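PDB 5XHB: nisin immunity protein from Lactococcus lactis subsp. lactis, which is a membrane-anchored lipoprotein involved in immunity of its producer cell against exogenously supplied nisin. Local coordinates for residues R11-E14 with F20-D23; Y27-K32 with M85-R90; S82-M85 with R90-K93; H200-R203 with E209-A212. All coordinates share one frame; numbering follows the deposited sequence.

Contact 1. Residues R11-E14 with F20-D23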
loop_
_atom_site.group_PDB
_atom_site.type_symbol
_atom_site.label_atom_id
_atom_site.label_comp_id
_atom_site.label_asym_id
_atom_site.label_seq_id
_atom_site.Cartn_x
_atom_site.Cartn_y
_atom_site.Cartn_z
ATOM N N ARG A 11 15.957 -2.428 -14.708
ATOM C CA ARG A 11 16.719 -1.810 -13.634
ATOM C C ARG A 11 15.832 -1.399 -12.475
ATOM O O ARG A 11 15.004 -0.503 -12.612
ATOM C CB ARG A 11 17.469 -0.578 -14.143
ATOM C CG ARG A 11 18.726 -0.885 -14.936
ATOM C CD ARG A 11 19.278 0.371 -15.614
ATOM N NE ARG A 11 18.409 0.834 -16.697
ATOM C CZ ARG A 11 17.560 1.856 -16.601
ATOM N NH1 ARG A 11 17.465 2.547 -15.471
ATOM N NH2 ARG A 11 16.809 2.193 -17.643
ATOM N N PHE A 12 16.021 -2.026 -11.322
ATOM C CA PHE A 12 15.271 -1.613 -10.145
ATOM C C PHE A 12 15.824 -0.318 -9.585
ATOM O O PHE A 12 17.037 -0.093 -9.628
ATOM C CB PHE A 12 15.281 -2.717 -9.082
ATOM C CG PHE A 12 14.171 -3.704 -9.258
ATOM C CD1 PHE A 12 14.248 -4.677 -10.243
ATOM C CD2 PHE A 12 13.027 -3.627 -8.474
ATOM C CE1 PHE A 12 13.213 -5.572 -10.434
ATOM C CE2 PHE A 12 11.989 -4.517 -8.666
ATOM C CZ PHE A 12 12.085 -5.491 -9.639
ATOM N N ASP A 13 14.929 0.537 -9.092
ATOM C CA ASP A 13 15.322 1.760 -8.391
ATOM C C ASP A 13 16.182 1.421 -7.185
ATOM O O ASP A 13 15.972 0.395 -6.538
ATOM C CB ASP A 13 14.101 2.558 -7.929
ATOM C CG ASP A 13 13.309 3.144 -9.081
ATOM O OD1 ASP A 13 13.777 3.082 -10.241
ATOM O OD2 ASP A 13 12.217 3.690 -8.816
ATOM N N GLU A 14 17.148 2.284 -6.878
ATOM C CA GLU A 14 18.034 2.044 -5.741
ATOM C C GLU A 14 17.217 1.912 -4.464
ATOM O O GLU A 14 16.330 2.722 -4.203
ATOM C CB GLU A 14 19.063 3.168 -5.599
ATOM C CG GLU A 14 20.100 2.910 -4.509
ATOM C CD GLU A 14 21.083 4.056 -4.336
ATOM O OE1 GLU A 14 20.732 5.205 -4.686
ATOM O OE2 GLU A 14 22.209 3.806 -3.851
ATOM N N PHE A 20 10.747 -0.330 -10.734
ATOM C CA PHE A 20 11.796 -0.527 -11.722
ATOM C C PHE A 20 11.487 0.111 -13.060
ATOM O O PHE A 20 10.367 0.555 -13.327
ATOM C CB PHE A 20 12.067 -2.026 -11.910
ATOM C CG PHE A 20 10.921 -2.790 -12.534
ATOM C CD1 PHE A 20 9.873 -3.267 -11.749
ATOM C CD2 PHE A 20 10.914 -3.063 -13.896
ATOM C CE1 PHE A 20 8.828 -3.988 -12.308
ATOM C CE2 PHE A 20 9.873 -3.775 -14.474
ATOM C CZ PHE A 20 8.817 -4.238 -13.674
ATOM N N ILE A 21 12.505 0.151 -13.906
ATOM C CA ILE A 21 12.342 0.648 -15.253
ATOM C C ILE A 21 12.667 -0.460 -16.238
ATOM O O ILE A 21 13.651 -1.178 -16.072
ATOM C CB ILE A 21 13.243 1.862 -15.509
ATOM C CG1 ILE A 21 12.879 2.979 -14.531
ATOM C CG2 ILE A 21 13.106 2.326 -16.939
ATOM C CD1 ILE A 21 13.870 4.129 -14.522
ATOM N N TYR A 22 11.833 -0.608 -17.253
ATOM C CA TYR A 22 12.068 -1.606 -18.276
ATOM C C TYR A 22 11.687 -1.021 -19.630
ATOM O O TYR A 22 10.578 -0.518 -19.805
ATOM C CB TYR A 22 11.281 -2.886 -17.973
ATOM C CG TYR A 22 10.966 -3.708 -19.198
ATOM C CD1 TYR A 22 11.967 -4.089 -20.075
ATOM C CD2 TYR A 22 9.661 -4.107 -19.474
ATOM C CE1 TYR A 22 11.680 -4.818 -21.205
ATOM C CE2 TYR A 22 9.365 -4.855 -20.596
ATOM C CZ TYR A 22 10.381 -5.207 -21.457
ATOM O OH TYR A 22 10.101 -5.950 -22.581
ATOM N N ASP A 23 12.622 -1.075 -20.576
ATOM C CA ASP A 23 12.397 -0.549 -21.921
ATOM C C ASP A 23 11.943 0.907 -21.845
ATOM O O ASP A 23 10.986 1.305 -22.503
ATOM C CB ASP A 23 11.372 -1.413 -22.662
ATOM C CG ASP A 23 11.291 -1.098 -24.143
ATOM O OD1 ASP A 23 12.168 -0.356 -24.641
ATOM O OD2 ASP A 23 10.352 -1.597 -24.805
#
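The short β hairpin of strands 11-12 and 19-22, at one margin of the N-terminal eight-stranded antiparallel sheet, joins R11 to I21 and F12 to F20. R11 and I21 form the hydrogen-bonded pair: R11 N donates to I21 O at 3.0 Å, while I21 N returns a bond to R11 O at 2.9 Å. F12 and F20 form the non-hydrogen-bonded pair, and their rings project to the same face of the sheet. This pairing of the strands puts the methylene of F20 over the centre of the F12 ring, its CB 3.7 Å from the ring centroid and only 8° off the normal, a clear CH-pi contact. The rings themselves meet obliquely, with planes at 32°. Beyond CB, the F20 ring is set by a chi1 of 67°, with CG between the backbone N and the carbonyl carbon, and this lays CD1 3.8 Å from F12 CZ. Both phenylalanines also pack on V29 and M85, so this face turns inward. On the R11 and I21 face the guanidinium arches back, through a bend at chi3, until R11 NH2 lies 3.8 Å from I21 CG2; R11 itself is exposed. An aromatic inner face and an outer face where R11 lies along I21 complete an antiparallel β hairpin whose strand 11-12 is the outermost of the sheet within this chain.

Contact 2. Residues Y27-K32 with M85-R90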
loop_
_atom_site.group_PDB
_atom_site.type_symbol
_atom_site.label_atom_id
_atom_site.label_comp_id
_atom_site.label_asym_id
_atom_site.label_seq_id
_atom_site.Cartn_x
_atom_site.Cartn_y
_atom_site.Cartn_z
ATOM N N TYR A 27 7.570 0.827 -14.049
ATOM C CA TYR A 27 6.626 -0.190 -13.582
ATOM C C TYR A 27 6.800 -0.464 -12.103
ATOM O O TYR A 27 7.851 -0.158 -11.534
ATOM C CB TYR A 27 6.842 -1.514 -14.315
ATOM C CG TYR A 27 6.641 -1.495 -15.800
ATOM C CD1 TYR A 27 5.394 -1.781 -16.354
ATOM C CD2 TYR A 27 7.706 -1.239 -16.660
ATOM C CE1 TYR A 27 5.205 -1.790 -17.715
ATOM C CE2 TYR A 27 7.529 -1.247 -18.030
ATOM C CZ TYR A 27 6.277 -1.515 -18.551
ATOM O OH TYR A 27 6.105 -1.525 -19.912
ATOM N N PHE A 28 5.814 -1.117 -11.488
ATOM C CA PHE A 28 6.079 -1.731 -10.192
ATOM C C PHE A 28 5.574 -3.171 -10.130
ATOM O O PHE A 28 4.668 -3.563 -10.857
ATOM C CB PHE A 28 5.488 -0.899 -9.039
ATOM C CG PHE A 28 3.965 -0.882 -8.960
ATOM C CD1 PHE A 28 3.207 -0.164 -9.873
ATOM C CD2 PHE A 28 3.312 -1.527 -7.914
ATOM C CE1 PHE A 28 1.807 -0.124 -9.769
ATOM C CE2 PHE A 28 1.925 -1.492 -7.788
ATOM C CZ PHE A 28 1.167 -0.787 -8.711
ATOM N N VAL A 29 6.208 -3.976 -9.285
ATOM C CA VAL A 29 5.702 -5.319 -9.013
ATOM C C VAL A 29 4.523 -5.224 -8.050
ATOM O O VAL A 29 4.650 -4.677 -6.951
ATOM C CB VAL A 29 6.773 -6.236 -8.396
ATOM C CG1 VAL A 29 6.294 -7.693 -8.396
ATOM C CG2 VAL A 29 8.098 -6.103 -9.166
ATOM N N THR A 30 3.385 -5.768 -8.464
ATOM C CA THR A 30 2.179 -5.751 -7.651
ATOM C C THR A 30 2.089 -6.968 -6.745
ATOM O O THR A 30 2.889 -7.898 -6.854
ATOM C CB THR A 30 0.909 -5.758 -8.502
ATOM O OG1 THR A 30 0.773 -7.057 -9.089
ATOM C CG2 THR A 30 0.977 -4.703 -9.613
ATOM N N ASP A 31 1.067 -6.970 -5.889
ATOM C CA ASP A 31 0.796 -8.109 -5.018
ATOM C C ASP A 31 -0.212 -9.071 -5.664
ATOM O O ASP A 31 -0.736 -9.974 -4.999
ATOM C CB ASP A 31 0.262 -7.627 -3.669
ATOM C CG ASP A 31 0.430 -8.680 -2.561
ATOM O OD1 ASP A 31 1.488 -9.336 -2.521
ATOM O OD2 ASP A 31 -0.502 -8.845 -1.741
ATOM N N LYS A 32 -0.498 -8.862 -6.951
ATOM C CA LYS A 32 -1.401 -9.740 -7.706
ATOM C C LYS A 32 -0.671 -10.974 -8.224
ATOM O O LYS A 32 0.061 -10.888 -9.200
ATOM C CB LYS A 32 -2.023 -8.986 -8.887
ATOM C CG LYS A 32 -2.850 -7.785 -8.477
ATOM C CD LYS A 32 -4.266 -8.194 -8.016
ATOM C CE LYS A 32 -5.079 -6.950 -7.630
ATOM N NZ LYS A 32 -6.563 -7.177 -7.480
HETATM N N MSE A 85 6.247 -10.960 -13.374
HETATM C CA MSE A 85 7.639 -11.166 -13.054
HETATM C C MSE A 85 7.784 -12.377 -12.162
HETATM O O MSE A 85 6.979 -12.586 -11.257
HETATM C CB MSE A 85 8.229 -9.942 -12.371
HETATM C CG MSE A 85 9.707 -10.112 -12.043
HETATM SE SE MSE A 85 10.456 -8.487 -11.293
HETATM C CE MSE A 85 10.304 -7.330 -12.882
ATOM N N GLY A 86 8.807 -13.184 -12.420
ATOM C CA GLY A 86 9.096 -14.297 -11.530
ATOM C C GLY A 86 9.670 -13.778 -10.225
ATOM O O GLY A 86 10.675 -13.059 -10.223
ATOM N N ILE A 87 9.012 -14.115 -9.117
ATOM C CA ILE A 87 9.493 -13.762 -7.795
ATOM C C ILE A 87 9.571 -15.032 -6.961
ATOM O O ILE A 87 8.543 -15.601 -6.595
ATOM C CB ILE A 87 8.586 -12.761 -7.047
ATOM C CG1 ILE A 87 8.150 -11.599 -7.956
ATOM C CG2 ILE A 87 9.320 -12.250 -5.804
ATOM C CD1 ILE A 87 9.266 -10.702 -8.390
ATOM N N ASN A 88 10.787 -15.451 -6.648
ATOM C CA ASN A 88 11.010 -16.738 -5.990
ATOM C C ASN A 88 10.270 -17.815 -6.764
ATOM O O ASN A 88 10.524 -17.971 -7.954
ATOM C CB ASN A 88 10.603 -16.678 -4.516
ATOM C CG ASN A 88 11.606 -15.885 -3.693
ATOM O OD1 ASN A 88 12.514 -15.284 -4.260
ATOM N ND2 ASN A 88 11.459 -15.885 -2.370
ATOM N N ASP A 89 9.353 -18.529 -6.118
ATOM C CA ASP A 89 8.661 -19.631 -6.785
ATOM C C ASP A 89 7.299 -19.227 -7.353
ATOM O O ASP A 89 6.515 -20.087 -7.727
ATOM C CB ASP A 89 8.470 -20.808 -5.819
ATOM C CG ASP A 89 7.618 -20.437 -4.615
ATOM O OD1 ASP A 89 7.667 -19.262 -4.189
ATOM O OD2 ASP A 89 6.890 -21.313 -4.097
ATOM N N ARG A 90 7.025 -17.925 -7.428
ATOM C CA ARG A 90 5.730 -17.456 -7.908
ATOM C C ARG A 90 5.884 -16.468 -9.053
ATOM O O ARG A 90 6.995 -16.174 -9.486
ATOM C CB ARG A 90 4.945 -16.801 -6.776
ATOM C CG ARG A 90 4.540 -17.770 -5.673
ATOM C CD ARG A 90 4.522 -17.052 -4.343
ATOM N NE ARG A 90 3.887 -17.837 -3.296
ATOM C CZ ARG A 90 3.237 -17.309 -2.265
ATOM N NH1 ARG A 90 3.134 -15.992 -2.147
ATOM N NH2 ARG A 90 2.682 -18.096 -1.353
#
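Two strands that are not neighbours in their sheet touch here through three side chains alone, V29 reaching M85 and I87 with no backbone pairing between them. Strands 25-33 and 83-87 belong to the same antiparallel β sheet, in which strand 90-96 runs between them, and the side chains of V29 and of M85 and I87 point toward each other across that strand. The valine divides its two methyls between two partners. V29 CG2 lies 4.0 Å from the selenium of M85, a selenomethionine, and the two side chains cross at about a right angle. The other methyl, V29 CG1, approaches I87 CD1 at 4.2 Å. With CG anti to the backbone N (chi1 -179°), the M85 chain extends far enough to carry SE out to the valine methyl, and it bends only in the last rotation, about CG-SE. All three residues are buried: F20 lies against both V29 and M85, and Y92 of the intervening strand against V29 and I87, so the contact forms part of a larger apolar core. A type II' turn from I87 to R90 carries strand 83-87 into the next strand, while beyond V29 the chain turns a corner at D31, where T30 OG1 accepts from K32 N at 3.1 Å in an ST turn.

Contact 3. Residues S82-M85 with R90-K93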
loop_
_atom_site.group_PDB
_atom_site.type_symbol
_atom_site.label_atom_id
_atom_site.label_comp_id
_atom_site.label_asym_id
_atom_site.label_seq_id
_atom_site.Cartn_x
_atom_site.Cartn_y
_atom_site.Cartn_z
ATOM N N SER A 82 -1.333 -9.340 -19.918
ATOM C CA SER A 82 -0.639 -8.504 -18.945
ATOM C C SER A 82 0.779 -9.053 -18.772
ATOM O O SER A 82 1.082 -10.156 -19.231
ATOM C CB SER A 82 -1.396 -8.466 -17.608
ATOM O OG SER A 82 -1.356 -9.741 -16.997
ATOM N N LEU A 83 1.668 -8.282 -18.154
ATOM C CA LEU A 83 3.025 -8.777 -17.907
ATOM C C LEU A 83 3.184 -9.199 -16.451
ATOM O O LEU A 83 2.507 -8.672 -15.568
ATOM C CB LEU A 83 4.073 -7.712 -18.246
ATOM C CG LEU A 83 4.090 -7.199 -19.677
ATOM C CD1 LEU A 83 5.131 -6.097 -19.809
ATOM C CD2 LEU A 83 4.390 -8.341 -20.630
ATOM N N CYS A 84 4.077 -10.146 -16.194
ATOM C CA CYS A 84 4.360 -10.516 -14.816
ATOM C C CYS A 84 5.833 -10.859 -14.633
ATOM O O CYS A 84 6.582 -11.003 -15.608
ATOM C CB CYS A 84 3.474 -11.687 -14.377
ATOM S SG CYS A 84 3.730 -13.202 -15.334
HETATM N N MSE A 85 6.247 -10.960 -13.374
HETATM C CA MSE A 85 7.639 -11.166 -13.054
HETATM C C MSE A 85 7.784 -12.377 -12.162
HETATM O O MSE A 85 6.979 -12.586 -11.257
HETATM C CB MSE A 85 8.229 -9.942 -12.371
HETATM C CG MSE A 85 9.707 -10.112 -12.043
HETATM SE SE MSE A 85 10.456 -8.487 -11.293
HETATM C CE MSE A 85 10.304 -7.330 -12.882
ATOM N N ARG A 90 7.025 -17.925 -7.428
ATOM C CA ARG A 90 5.730 -17.456 -7.908
ATOM C C ARG A 90 5.884 -16.468 -9.053
ATOM O O ARG A 90 6.995 -16.174 -9.486
ATOM C CB ARG A 90 4.945 -16.801 -6.776
ATOM C CG ARG A 90 4.540 -17.770 -5.673
ATOM C CD ARG A 90 4.522 -17.052 -4.343
ATOM N NE ARG A 90 3.887 -17.837 -3.296
ATOM C CZ ARG A 90 3.237 -17.309 -2.265
ATOM N NH1 ARG A 90 3.134 -15.992 -2.147
ATOM N NH2 ARG A 90 2.682 -18.096 -1.353
ATOM N N TYR A 91 4.747 -15.968 -9.526
ATOM C CA TYR A 91 4.697 -14.933 -10.555
ATOM C C TYR A 91 3.772 -13.819 -10.096
ATOM O O TYR A 91 2.680 -14.085 -9.592
ATOM C CB TYR A 91 4.195 -15.495 -11.878
ATOM C CG TYR A 91 5.006 -16.662 -12.398
ATOM C CD1 TYR A 91 4.748 -17.956 -11.964
ATOM C CD2 TYR A 91 6.008 -16.469 -13.337
ATOM C CE1 TYR A 91 5.472 -19.027 -12.445
ATOM C CE2 TYR A 91 6.740 -17.537 -13.825
ATOM C CZ TYR A 91 6.467 -18.813 -13.373
ATOM O OH TYR A 91 7.194 -19.880 -13.856
ATOM N N TYR A 92 4.202 -12.573 -10.266
ATOM C CA TYR A 92 3.376 -11.457 -9.834
ATOM C C TYR A 92 3.233 -10.459 -10.960
ATOM O O TYR A 92 4.209 -10.142 -11.641
ATOM C CB TYR A 92 3.971 -10.793 -8.588
ATOM C CG TYR A 92 3.744 -11.594 -7.329
ATOM C CD1 TYR A 92 4.659 -12.553 -6.916
ATOM C CD2 TYR A 92 2.597 -11.397 -6.557
ATOM C CE1 TYR A 92 4.438 -13.300 -5.768
ATOM C CE2 TYR A 92 2.378 -12.127 -5.406
ATOM C CZ TYR A 92 3.300 -13.078 -5.019
ATOM O OH TYR A 92 3.086 -13.812 -3.879
ATOM N N LYS A 93 2.005 -9.985 -11.160
ATOM C CA LYS A 93 1.718 -9.015 -12.210
ATOM C C LYS A 93 2.537 -7.756 -11.992
ATOM O O LYS A 93 2.765 -7.361 -10.851
ATOM C CB LYS A 93 0.217 -8.670 -12.222
ATOM C CG LYS A 93 -0.233 -7.786 -13.392
ATOM C CD LYS A 93 -1.746 -7.418 -13.286
ATOM C CE LYS A 93 -2.653 -8.623 -13.453
ATOM N NZ LYS A 93 -4.120 -8.310 -13.207
#
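M85 and Y92 hold the tight end of this contact by a reciprocal pair of backbone bonds: M85 N donates to Y92 O at 2.8 Å, and Y92 N to M85 O at 2.9 Å. The backbone remains close beside them, where Y91 CA lies 3.3 Å from M85 O in a CA-H...O contact. C84 stands just as near, its CB 3.2 Å from Y92 O. The thiol is placed by chi1 of 62°, which sets SG between the backbone N and carbonyl carbon and leaves it 4.2 Å from Y91 CB, oblique to the tyrosine ring. Here strands 83-87 and 90-96 form an antiparallel β hairpin that is strongly twisted or bent, its short segments at 137°, and the C84 and K93 side chains diverge although their CA atoms are 4.0 Å apart. Y76 of strand 67-78 meets the Y91 ring edge-to-face. Against the buried C84, M85 and Y92, the S82 end is looser, for S82 and K93 are both partly exposed. K93 is extended at first, CG anti to N (chi1 -173°), and passes along L83 O before bending at chi3; its side chain then meets S82 by no more than a carbon-to-hydroxyl approach, CE 3.9 Å from OG, while that hydroxyl is hydrogen-bonded to D80. At the hairpin's other end R90 leads away from the 82-85 segment, and its NH1 donates to Y92 OH at 2.8 Å, tilted from the guanidinium plane.

Contact 4. Residues H200-R203 with E209-A212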
loop_
_atom_site.group_PDB
_atom_site.type_symbol
_atom_site.label_atom_id
_atom_site.label_comp_id
_atom_site.label_asym_id
_atom_site.label_seq_id
_atom_site.Cartn_x
_atom_site.Cartn_y
_atom_site.Cartn_z
ATOM N N HIS A 200 -10.281 5.669 0.151
ATOM C CA HIS A 200 -9.864 5.583 -1.244
ATOM C C HIS A 200 -8.393 5.861 -1.357
ATOM O O HIS A 200 -7.834 6.636 -0.581
ATOM C CB HIS A 200 -10.596 6.601 -2.126
ATOM C CG HIS A 200 -12.045 6.303 -2.340
ATOM N ND1 HIS A 200 -12.550 5.932 -3.566
ATOM C CD2 HIS A 200 -13.104 6.345 -1.494
ATOM C CE1 HIS A 200 -13.859 5.764 -3.471
ATOM N NE2 HIS A 200 -14.218 6.006 -2.225
ATOM N N SER A 201 -7.776 5.246 -2.361
ATOM C CA SER A 201 -6.451 5.661 -2.809
ATOM C C SER A 201 -6.490 7.103 -3.295
ATOM O O SER A 201 -7.552 7.618 -3.643
ATOM C CB SER A 201 -5.979 4.754 -3.959
ATOM O OG SER A 201 -6.067 3.395 -3.573
ATOM N N ILE A 202 -5.327 7.739 -3.354
ATOM C CA ILE A 202 -5.213 9.041 -3.988
ATOM C C ILE A 202 -4.412 8.831 -5.283
ATOM O O ILE A 202 -3.363 8.196 -5.263
ATOM C CB ILE A 202 -4.540 10.047 -3.053
ATOM C CG1 ILE A 202 -5.480 10.369 -1.885
ATOM C CG2 ILE A 202 -4.135 11.320 -3.790
ATOM C CD1 ILE A 202 -4.810 11.142 -0.800
ATOM N N ARG A 203 -4.930 9.320 -6.404
ATOM C CA ARG A 203 -4.292 9.056 -7.700
ATOM C C ARG A 203 -2.852 9.545 -7.702
ATOM O O ARG A 203 -2.576 10.646 -7.241
ATOM C CB ARG A 203 -5.072 9.722 -8.825
ATOM C CG ARG A 203 -6.505 9.284 -8.888
ATOM C CD ARG A 203 -7.199 9.840 -10.118
ATOM N NE ARG A 203 -8.622 10.011 -9.849
ATOM C CZ ARG A 203 -9.487 10.548 -10.703
ATOM N NH1 ARG A 203 -9.078 10.941 -11.902
ATOM N NH2 ARG A 203 -10.756 10.692 -10.356
ATOM N N GLU A 209 2.023 5.873 1.089
ATOM C CA GLU A 209 2.326 7.307 1.128
ATOM C C GLU A 209 1.180 8.112 1.738
ATOM O O GLU A 209 1.372 8.915 2.655
ATOM C CB GLU A 209 2.578 7.879 -0.267
ATOM C CG GLU A 209 3.753 7.356 -1.077
ATOM C CD GLU A 209 3.690 7.906 -2.505
ATOM O OE1 GLU A 209 3.641 9.153 -2.651
ATOM O OE2 GLU A 209 3.631 7.111 -3.468
ATOM N N ALA A 210 -0.010 7.906 1.189
ATOM C CA ALA A 210 -1.186 8.666 1.594
ATOM C C ALA A 210 -2.444 7.987 1.102
ATOM O O ALA A 210 -2.413 7.215 0.137
ATOM C CB ALA A 210 -1.129 10.095 1.051
ATOM N N PHE A 211 -3.555 8.285 1.764
ATOM C CA PHE A 211 -4.845 7.862 1.245
ATOM C C PHE A 211 -5.913 8.838 1.698
ATOM O O PHE A 211 -5.620 9.772 2.454
ATOM C CB PHE A 211 -5.176 6.433 1.680
ATOM C CG PHE A 211 -4.994 6.177 3.161
ATOM C CD1 PHE A 211 -6.042 6.377 4.048
ATOM C CD2 PHE A 211 -3.781 5.714 3.656
ATOM C CE1 PHE A 211 -5.874 6.142 5.411
ATOM C CE2 PHE A 211 -3.601 5.478 5.010
ATOM C CZ PHE A 211 -4.651 5.695 5.891
ATOM N N ALA A 212 -7.135 8.652 1.206
ATOM C CA ALA A 212 -8.228 9.561 1.529
ATOM C C ALA A 212 -9.231 8.891 2.462
ATOM O O ALA A 212 -9.608 7.741 2.249
ATOM C CB ALA A 212 -8.925 10.029 0.258
HETATM O O HOH W 1 -3.073 6.308 -2.356
#
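The flat groups of H200 and F211 take little part across this contact, for each ring finds its ring partners beyond the two segments. The H200 imidazole meets F219 with planes at about 85°, and its nitrogens are both engaged, NE2 with E198 and ND1 with the carbonyl of G152. The F211 ring packs edge-to-face with F122 and meets Y139 with planes at about 55°. H200 and F211 offer the other segment mainly backbone and CB, in the β hairpin of strands 191-202 and 210-215 within the Spa1 C-terminal family region. H200 and A212 form its hydrogen-bonded antiparallel pair: H200 N donates to A212 O at 3.0 Å, and A212 N to H200 O at 2.8 Å. The same H200 O is approached by F211 CB at 3.5 Å. I202 supplies the apolar part. Its CG1 is anti to the carbonyl carbon (chi1 -69°), and from there the chain reaches across to the facing strand, CG1 lying 4.1 Å from A212 CB and CD1 3.6 Å from F211 C. The same CD1 comes 4.3 Å from A210 CB, and L221 of the next strand touches both I202 and A210. Toward the turn, water takes over from direct pairing between I202 and A210: one molecule accepts from I202 N at 2.9 Å and lies 2.7 Å from A210 O, to which it is also hydrogen-bonded.

How the contacts relate
Contacts 1, 2 and 3 share the N-terminal sheet, whereas contact 4 belongs to the second sheet, its centre about 22 to 24 Å from theirs. Contact 1 is a surface hairpin, contact 3 a partly buried one, and contacts 2 and 4 are buried. Contacts 1, 3 and 4 each pair hairpin strands through backbone bonds; contact 2 relies on apolar side chains spanning a strand between. M85 links contacts 1, 2 and 3: it belongs to the last two, and its CE lies 3.5 Å from F20 CZ of contact 1. Contacts 2 and 3 are also joined by a probable hydrogen bond between T30 OG1 and K93 O, while in contact 4 a water also bridges the strands.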